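3' terminal uridylyl transferase (Trypanosoma brucei, PDB 5HZD) adds uridines from UTP to the 3' ends of guide RNAs, ribosomal RNAs and some mRNAs and takes part in mitochondrial RNA editing. Local coordinates at residues L244-T247 / T248-V251; F402-F405 / Y406-F410; E409-W412 / G413-V416; I479-T482 / K483-R486. One frame throughout, in Å; residues are numbered along the deposited sequence.

How the interactions relate
All four interactions are local, each between neighbouring residues of one continuous stretch, so none closes a long loop and none crosses another. Interaction 1 comes first along the chain, where strand 239-244 passes into helix 247-254, and it stands apart: its centre is about 52 Å from that of interaction 2, across the centre of the chain. Interactions 2 and 3 overlap at Glu409 and Phe410. Interaction 2 forms the C-terminal end of helix 385-409, interaction 3 the turn into strand 415-416, and Trp412 folds back to Tyr406. Interaction 4 begins helix 481-497, about 15 Å from interaction 3 between centres, beside the zinc finger.

Interaction 1. Residues L244-T247 / T248-V251; sequences LEST and TAAV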
# COMPACT_ATOMS: atom_id res chain seq x y z
N LEU A 244 -7.91 15.78 27.64
CA LEU A 244 -8.90 16.12 26.63
C LEU A 244 -9.84 14.93 26.50
O LEU A 244 -9.55 13.86 27.01
CB LEU A 244 -8.21 16.41 25.29
CG LEU A 244 -7.33 17.68 25.26
CD1 LEU A 244 -8.04 18.87 25.91
CD2 LEU A 244 -5.97 17.46 25.90
N GLU A 245 -10.95 15.13 25.79
CA GLU A 245 -12.00 14.09 25.73
C GLU A 245 -11.59 12.88 24.89
O GLU A 245 -12.17 11.79 25.02
CB GLU A 245 -13.30 14.69 25.19
CG GLU A 245 -13.25 15.10 23.73
CD GLU A 245 -14.52 15.80 23.28
OE1 GLU A 245 -14.47 16.49 22.23
OE2 GLU A 245 -15.55 15.67 23.97
N SER A 246 -10.59 13.07 24.03
CA SER A 246 -10.16 12.00 23.13
C SER A 246 -8.71 12.24 22.75
O SER A 246 -8.16 13.31 22.99
CB SER A 246 -11.02 12.00 21.86
OG SER A 246 -10.72 13.11 21.04
N THR A 247 -8.08 11.23 22.16
CA THR A 247 -6.71 11.39 21.66
C THR A 247 -6.65 12.38 20.52
O THR A 247 -5.64 13.05 20.33
CB THR A 247 -6.13 10.03 21.19
OG1 THR A 247 -7.09 9.38 20.35
CG2 THR A 247 -5.83 9.14 22.38
N THR A 248 -7.70 12.47 19.71
CA THR A 248 -7.69 13.44 18.62
C THR A 248 -7.80 14.86 19.19
O THR A 248 -7.07 15.77 18.75
CB THR A 248 -8.81 13.16 17.61
OG1 THR A 248 -8.64 11.82 17.10
CG2 THR A 248 -8.74 14.11 16.46
N ALA A 249 -8.68 15.07 20.17
CA ALA A 249 -8.74 16.37 20.82
C ALA A 249 -7.40 16.72 21.46
O ALA A 249 -7.02 17.89 21.50
CB ALA A 249 -9.86 16.44 21.87
N ALA A 250 -6.67 15.72 21.95
CA ALA A 250 -5.39 15.98 22.60
C ALA A 250 -4.37 16.52 21.60
O ALA A 250 -3.61 17.43 21.91
CB ALA A 250 -4.87 14.74 23.30
N VAL A 251 -4.35 15.97 20.39
CA VAL A 251 -3.47 16.52 19.36
C VAL A 251 -3.94 17.91 18.89
O VAL A 251 -3.13 18.80 18.68
CB VAL A 251 -3.33 15.53 18.20
CG1 VAL A 251 -2.46 16.14 17.09
CG2 VAL A 251 -2.73 14.21 18.71
O HOH W 1 -9.58 10.23 19.28
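Ser246 caps the N-terminus of helix 247-254 with its own hydroxyl, which accepts a hydrogen bond from Ala249 N. The bond is 3.0 Å from Ala249 N to Ser246 OG and almost straight, 171° at the hydrogen. A first torsion of 72° places OG between the backbone N and the carbonyl carbon, and so swings it over the amide of the first turn. The backbone of the same residue starts the helical pattern, since Ala250 N donates to Ser246 O at 3.0 Å; Val251 N follows to Thr247 O. One end residue thus satisfies two helix amides, one by its side chain and one by its carbonyl. Thr248 N is served by a water, which accepts from Thr248 N at 3.0 Å and donates to Thr247 OG1 at 2.8 Å. The same Thr247 hydroxyl is hydrogen-bonded to Glu279.

Leu244, the last residue of the strand, supplies the apolar side. With its CG anti to the carbonyl carbon (chi1 -67°), Leu244 CB meets Ala249 CB at 3.8 Å, and the CD2 branch rests over Ala250, 3.7 Å from Ala250 CA. Leu244 CG lies 3.8 Å from Ala249 O, close to the helix backbone. Glu245 CG adds only a looser touch on Ala249 CB.

The corner joins strand 239-244 of the four-stranded antiparallel sheet to helix 247-254. Leu244 also packs on Val228 of the neighbouring strand 228-233, while Thr248 and Val251 turn to helix 80-100, touching Ala91 and Gln92 respectively.

Interaction 2. Residues F402-F405 / Y406-F410; sequences FFYF and YSFEF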
# COMPACT_ATOMS: atom_id res chain seq x y z
N PHE A 402 -4.71 -19.13 -11.30
CA PHE A 402 -3.84 -17.98 -11.56
C PHE A 402 -2.46 -18.48 -12.02
O PHE A 402 -1.90 -18.01 -13.02
CB PHE A 402 -3.71 -17.12 -10.29
CG PHE A 402 -2.59 -16.09 -10.31
CD1 PHE A 402 -1.32 -16.42 -9.87
CD2 PHE A 402 -2.85 -14.79 -10.72
CE1 PHE A 402 -0.29 -15.49 -9.87
CE2 PHE A 402 -1.84 -13.85 -10.70
CZ PHE A 402 -0.57 -14.19 -10.27
N PHE A 403 -1.92 -19.44 -11.30
CA PHE A 403 -0.59 -19.96 -11.64
C PHE A 403 -0.66 -20.74 -12.95
O PHE A 403 0.25 -20.65 -13.77
CB PHE A 403 -0.04 -20.82 -10.50
CG PHE A 403 0.42 -20.00 -9.34
CD1 PHE A 403 1.62 -19.30 -9.42
CD2 PHE A 403 -0.34 -19.90 -8.18
CE1 PHE A 403 2.05 -18.53 -8.33
CE2 PHE A 403 0.09 -19.13 -7.11
CZ PHE A 403 1.28 -18.45 -7.18
N TYR A 404 -1.75 -21.48 -13.18
CA TYR A 404 -1.89 -22.12 -14.48
C TYR A 404 -2.00 -21.12 -15.65
O TYR A 404 -1.34 -21.30 -16.69
CB TYR A 404 -3.08 -23.10 -14.48
CG TYR A 404 -3.17 -23.92 -15.75
CD1 TYR A 404 -2.44 -25.08 -15.90
CD2 TYR A 404 -3.98 -23.49 -16.80
CE1 TYR A 404 -2.53 -25.82 -17.08
CE2 TYR A 404 -4.07 -24.20 -17.97
CZ TYR A 404 -3.35 -25.37 -18.09
OH TYR A 404 -3.44 -26.08 -19.27
N PHE A 405 -2.82 -20.08 -15.47
CA PHE A 405 -3.02 -19.05 -16.50
C PHE A 405 -1.69 -18.43 -16.90
O PHE A 405 -1.38 -18.32 -18.10
CB PHE A 405 -3.98 -17.99 -15.95
CG PHE A 405 -4.28 -16.89 -16.93
CD1 PHE A 405 -5.11 -17.10 -18.01
CD2 PHE A 405 -3.73 -15.63 -16.76
CE1 PHE A 405 -5.40 -16.08 -18.95
CE2 PHE A 405 -4.01 -14.59 -17.68
CZ PHE A 405 -4.85 -14.81 -18.76
N TYR A 406 -0.87 -18.07 -15.91
CA TYR A 406 0.36 -17.38 -16.26
C TYR A 406 1.47 -18.32 -16.67
O TYR A 406 2.46 -17.89 -17.27
CB TYR A 406 0.78 -16.41 -15.17
CG TYR A 406 -0.12 -15.18 -15.17
CD1 TYR A 406 -0.15 -14.34 -16.28
CD2 TYR A 406 -0.94 -14.89 -14.07
CE1 TYR A 406 -0.98 -13.21 -16.30
CE2 TYR A 406 -1.77 -13.75 -14.08
CZ TYR A 406 -1.77 -12.93 -15.20
OH TYR A 406 -2.58 -11.82 -15.24
N SER A 407 1.33 -19.60 -16.36
CA SER A 407 2.33 -20.55 -16.80
C SER A 407 2.06 -21.10 -18.21
O SER A 407 3.00 -21.38 -18.95
CB SER A 407 2.45 -21.73 -15.79
OG SER A 407 2.93 -21.32 -14.50
N PHE A 408 0.79 -21.20 -18.61
CA PHE A 408 0.43 -21.89 -19.87
C PHE A 408 -0.51 -21.18 -20.82
O PHE A 408 -0.53 -21.48 -22.01
CB PHE A 408 -0.14 -23.30 -19.59
CG PHE A 408 0.86 -24.24 -19.01
CD1 PHE A 408 1.92 -24.69 -19.78
CD2 PHE A 408 0.77 -24.65 -17.69
CE1 PHE A 408 2.87 -25.55 -19.24
CE2 PHE A 408 1.70 -25.49 -17.15
CZ PHE A 408 2.76 -25.95 -17.92
N GLU A 409 -1.32 -20.26 -20.32
CA GLU A 409 -2.35 -19.65 -21.15
C GLU A 409 -1.99 -18.25 -21.62
O GLU A 409 -2.08 -17.94 -22.82
CB GLU A 409 -3.65 -19.57 -20.35
CG GLU A 409 -4.16 -20.86 -19.80
CD GLU A 409 -5.52 -20.66 -19.19
OE1 GLU A 409 -5.66 -20.85 -17.97
OE2 GLU A 409 -6.44 -20.25 -19.93
N PHE A 410 -1.56 -17.41 -20.69
CA PHE A 410 -1.24 -16.02 -21.06
C PHE A 410 -0.05 -15.96 -22.02
O PHE A 410 0.98 -16.62 -21.80
CB PHE A 410 -0.96 -15.17 -19.80
CG PHE A 410 -0.69 -13.74 -20.15
CD1 PHE A 410 -1.71 -12.93 -20.61
CD2 PHE A 410 0.60 -13.23 -20.07
CE1 PHE A 410 -1.47 -11.61 -21.00
CE2 PHE A 410 0.86 -11.91 -20.46
CZ PHE A 410 -0.17 -11.10 -20.93
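Phe402, Phe405 and Tyr406 form an aromatic cluster along the last turns of helix 385-409, within the Cid1-like poly(A) polymerase family region, where a wider pi-type turn follows the regular helix. Tyr406 is the middle ring. Its edge points at the face of Phe402, with centroids 5.0 Å apart and planes at 71°, while one of its own faces receives the edge of Phe405, giving two T-shaped pairs. Phe405 reaches that face with CG anti to the backbone N (chi1 -179°), and its CD2 lies above the centre of the tyrosine ring. The tyrosine hydroxyl is bound to Met342 O, which ties the cluster to helix 336-349.

On another side of the helix, Tyr404 and Phe408 touch obliquely, CE1 to CD2 at 3.6 Å, and Tyr404 stacks on Trp51. Glu409 lies across both Tyr404 and Phe405: its OE1 comes to the edge of the Tyr404 ring, 3.3 Å from CD2, while OE2 makes a salt bridge with Lys350.

The widening is visible in the backbone. Phe405 O accepts from both Glu409 N at 2.9 Å and Phe410 N at 2.8 Å, the latter bond nearly straight and spanning five residues. Phe410 CB lies over the face of the Phe405 ring, a CH-pi contact. Two residues before Phe405, Phe403 O is gripped twice by Ser407: Ser407 N and Ser407 OG donate from opposite faces of its carbonyl plane, and the bond from Ser407 OG to Phe403 O is 2.9 Å long.

Interaction 3. Residues E409-W412 / G413-V416; sequences EFDW and GHNV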
# COMPACT_ATOMS: atom_id res chain seq x y z
N GLU A 409 -1.32 -20.26 -20.32
CA GLU A 409 -2.35 -19.65 -21.15
C GLU A 409 -1.99 -18.25 -21.62
O GLU A 409 -2.08 -17.94 -22.82
CB GLU A 409 -3.65 -19.57 -20.35
CG GLU A 409 -4.16 -20.86 -19.80
CD GLU A 409 -5.52 -20.66 -19.19
OE1 GLU A 409 -5.66 -20.85 -17.97
OE2 GLU A 409 -6.44 -20.25 -19.93
N PHE A 410 -1.56 -17.41 -20.69
CA PHE A 410 -1.24 -16.02 -21.06
C PHE A 410 -0.05 -15.96 -22.02
O PHE A 410 0.98 -16.62 -21.80
CB PHE A 410 -0.96 -15.17 -19.80
CG PHE A 410 -0.69 -13.74 -20.15
CD1 PHE A 410 -1.71 -12.93 -20.61
CD2 PHE A 410 0.60 -13.23 -20.07
CE1 PHE A 410 -1.47 -11.61 -21.00
CE2 PHE A 410 0.86 -11.91 -20.46
CZ PHE A 410 -0.17 -11.10 -20.93
N ASP A 411 -0.18 -15.15 -23.07
CA ASP A 411 0.87 -15.05 -24.08
C ASP A 411 1.85 -13.95 -23.69
O ASP A 411 1.71 -12.80 -24.12
CB ASP A 411 0.28 -14.78 -25.45
CG ASP A 411 1.30 -14.92 -26.57
OD1 ASP A 411 2.53 -14.86 -26.29
OD2 ASP A 411 0.86 -15.11 -27.72
N TRP A 412 2.84 -14.32 -22.90
CA TRP A 412 3.83 -13.33 -22.43
C TRP A 412 4.64 -12.75 -23.57
O TRP A 412 5.18 -11.64 -23.46
CB TRP A 412 4.79 -13.95 -21.43
CG TRP A 412 4.24 -14.26 -20.05
CD1 TRP A 412 3.90 -15.50 -19.58
CD2 TRP A 412 4.04 -13.35 -18.96
NE1 TRP A 412 3.50 -15.43 -18.27
CE2 TRP A 412 3.58 -14.12 -17.85
CE3 TRP A 412 4.22 -11.97 -18.79
CZ2 TRP A 412 3.30 -13.56 -16.60
CZ3 TRP A 412 3.93 -11.41 -17.55
CH2 TRP A 412 3.47 -12.20 -16.46
N GLY A 413 4.73 -13.49 -24.67
CA GLY A 413 5.58 -13.08 -25.78
C GLY A 413 4.96 -11.96 -26.59
O GLY A 413 5.68 -11.09 -27.11
N HIS A 414 3.63 -11.96 -26.68
CA HIS A 414 2.95 -11.03 -27.58
C HIS A 414 1.92 -10.11 -26.95
O HIS A 414 1.54 -9.10 -27.57
CB HIS A 414 2.30 -11.79 -28.74
CG HIS A 414 3.31 -12.50 -29.58
ND1 HIS A 414 4.20 -11.82 -30.38
CD2 HIS A 414 3.61 -13.81 -29.69
CE1 HIS A 414 4.99 -12.70 -30.98
NE2 HIS A 414 4.65 -13.91 -30.59
N ASN A 415 1.48 -10.42 -25.73
CA ASN A 415 0.40 -9.66 -25.11
C ASN A 415 0.83 -8.94 -23.84
O ASN A 415 1.92 -9.16 -23.33
CB ASN A 415 -0.78 -10.58 -24.80
CG ASN A 415 -1.47 -11.08 -26.06
OD1 ASN A 415 -1.36 -10.49 -27.16
ND2 ASN A 415 -2.23 -12.17 -25.91
N VAL A 416 -0.04 -8.08 -23.35
CA VAL A 416 0.27 -7.24 -22.20
C VAL A 416 -0.83 -7.43 -21.17
O VAL A 416 -2.01 -7.43 -21.51
CB VAL A 416 0.22 -5.76 -22.63
CG1 VAL A 416 0.45 -4.82 -21.41
CG2 VAL A 416 1.24 -5.48 -23.77
O HOH W 2 4.16 -9.73 -21.64
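Asp411 holds the turn that follows helix 385-409 through its carboxylate and its carbonyl, both accepting hydrogen bonds from amides of residues 413-415. Its OD1 takes Gly413 N weakly and His414 N at 3.1 Å, the latter approaching from well above the carboxylate plane. This is possible because CG stands anti to the backbone N (chi1 -170°), which turns the carboxylate toward those amides. Asp411 O accepts a second, weak bond from His414 N and a firm one from Asn415 N at 2.9 Å. A water also bridges Trp412 O and Asn415 O, donating to Trp412 O at 2.8 Å and to Asn415 O at 2.9 Å.

Carboxylate and imidazole also meet directly: Asp411 OD2 lies at the edge of the His414 ring, 3.6 Å from CD2, with the planes nearly perpendicular.

Van der Waals and ring contacts involve the buried Phe410 and Trp412. Phe410 CZ reaches the backbone of the outgoing chain, 3.7 Å from Asn415 O and the same from Val416 C, and its CD2 sits over the centre of the Trp412 indole. That indole donates through NE1 to Tyr406 O and packs on Leu491 of helix 481-497.

Asp411 is itself the centre of an inverse gamma turn, with a weak bond from Trp412 N to Phe410 O. Its bonds to the amides of 413-415, two of them weak, fit an Asx motif, which redirects the chain from the helix into the short two-stranded antiparallel sheet of 415-416 and 425-426.

Interaction 4. Residues I479-T482 / K483-R486; sequences IGVT and KSLR
Lys483 opens the second segment by packing the base of its side chain against Ile479, whose CG2 lies 3.8 Å from Lys483 CB. From there the lysine runs extended to NZ, which binds Asn331 O.

Ser484 is held through its backbone N and its hydroxyl. Its N donates at 2.8 Å to the carbonyl O of Gly480, the N-cap residue of helix 481-497, and Ile479 CG2 touches that same N at 3.5 Å. Its hydroxyl, set between the backbone N and the carbonyl carbon (chi1 75°), turns back along the helix to donate to Val481 O at 2.7 Å.

Leu485 N shares that carbonyl, donating to Val481 O at 3.1 Å, with a further weak bond to Thr482 O. Leu485 CG passes 3.4 Å from Val481 O, and the side chain packs on Ala26 of the zinc-finger helix 19-30.

Arg486 N donates to Thr482 O at 3.1 Å. Its CG passes beside that carbonyl, and the chain then bends at the third torsion, with NH1 bound to Leu33 O.

The carbonyls of Gly480, Val481 and Thr482 are thus taken up within the first turns, while Thr482 OG1 and, weakly, Lys483 N turn to Asp9 of the zinc finger. Thr482 also lies beside His30, a zinc ligand. Val481, Thr482, Leu485 and Arg486 all meet the finger, consistent with its being required for proper folding of the catalytic domain.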
# COMPACT_ATOMS: atom_id res chain seq x y z
N ILE A 479 12.75 -5.85 -16.30
CA ILE A 479 12.88 -7.30 -16.37
C ILE A 479 13.34 -7.77 -17.74
O ILE A 479 12.54 -7.89 -18.67
CB ILE A 479 11.55 -7.99 -15.97
CG1 ILE A 479 11.15 -7.52 -14.57
CG2 ILE A 479 11.71 -9.51 -16.06
CD1 ILE A 479 9.81 -8.07 -14.09
N GLY A 480 14.65 -8.01 -17.87
CA GLY A 480 15.20 -8.57 -19.08
C GLY A 480 15.03 -10.08 -19.14
O GLY A 480 14.39 -10.66 -18.27
N VAL A 481 15.61 -10.73 -20.14
CA VAL A 481 15.28 -12.13 -20.40
C VAL A 481 15.63 -13.09 -19.25
O VAL A 481 14.78 -13.91 -18.87
CB VAL A 481 15.86 -12.64 -21.74
CG1 VAL A 481 17.39 -12.65 -21.75
CG2 VAL A 481 15.28 -14.03 -22.08
N THR A 482 16.83 -13.00 -18.69
CA THR A 482 17.16 -13.91 -17.59
C THR A 482 16.29 -13.61 -16.37
O THR A 482 15.79 -14.54 -15.72
CB THR A 482 18.68 -13.94 -17.23
OG1 THR A 482 19.11 -12.64 -16.81
CG2 THR A 482 19.45 -14.37 -18.43
N LYS A 483 16.05 -12.34 -16.08
CA LYS A 483 15.18 -12.04 -14.95
C LYS A 483 13.78 -12.61 -15.23
O LYS A 483 13.10 -13.09 -14.31
CB LYS A 483 15.11 -10.52 -14.69
CG LYS A 483 16.35 -9.95 -14.01
CD LYS A 483 16.07 -8.59 -13.38
CE LYS A 483 17.33 -8.02 -12.76
NZ LYS A 483 17.09 -6.69 -12.15
N SER A 484 13.34 -12.56 -16.49
CA SER A 484 11.96 -13.00 -16.81
C SER A 484 11.84 -14.50 -16.58
O SER A 484 10.78 -14.98 -16.17
CB SER A 484 11.55 -12.65 -18.26
OG SER A 484 12.17 -13.50 -19.21
N LEU A 485 12.92 -15.23 -16.81
CA LEU A 485 12.86 -16.68 -16.65
C LEU A 485 12.91 -17.04 -15.16
O LEU A 485 12.38 -18.08 -14.76
CB LEU A 485 13.98 -17.35 -17.45
CG LEU A 485 13.76 -17.17 -18.97
CD1 LEU A 485 14.79 -17.95 -19.77
CD2 LEU A 485 12.32 -17.56 -19.38
N ARG A 486 13.54 -16.18 -14.35
CA ARG A 486 13.42 -16.31 -12.89
C ARG A 486 11.96 -16.16 -12.45
O ARG A 486 11.48 -16.90 -11.59
CB ARG A 486 14.35 -15.33 -12.15
CG ARG A 486 15.83 -15.68 -12.35
CD ARG A 486 16.77 -14.61 -11.78
NE ARG A 486 16.59 -14.47 -10.34
CZ ARG A 486 17.23 -15.23 -9.45
NH1 ARG A 486 18.07 -16.16 -9.87
NH2 ARG A 486 17.02 -15.06 -8.15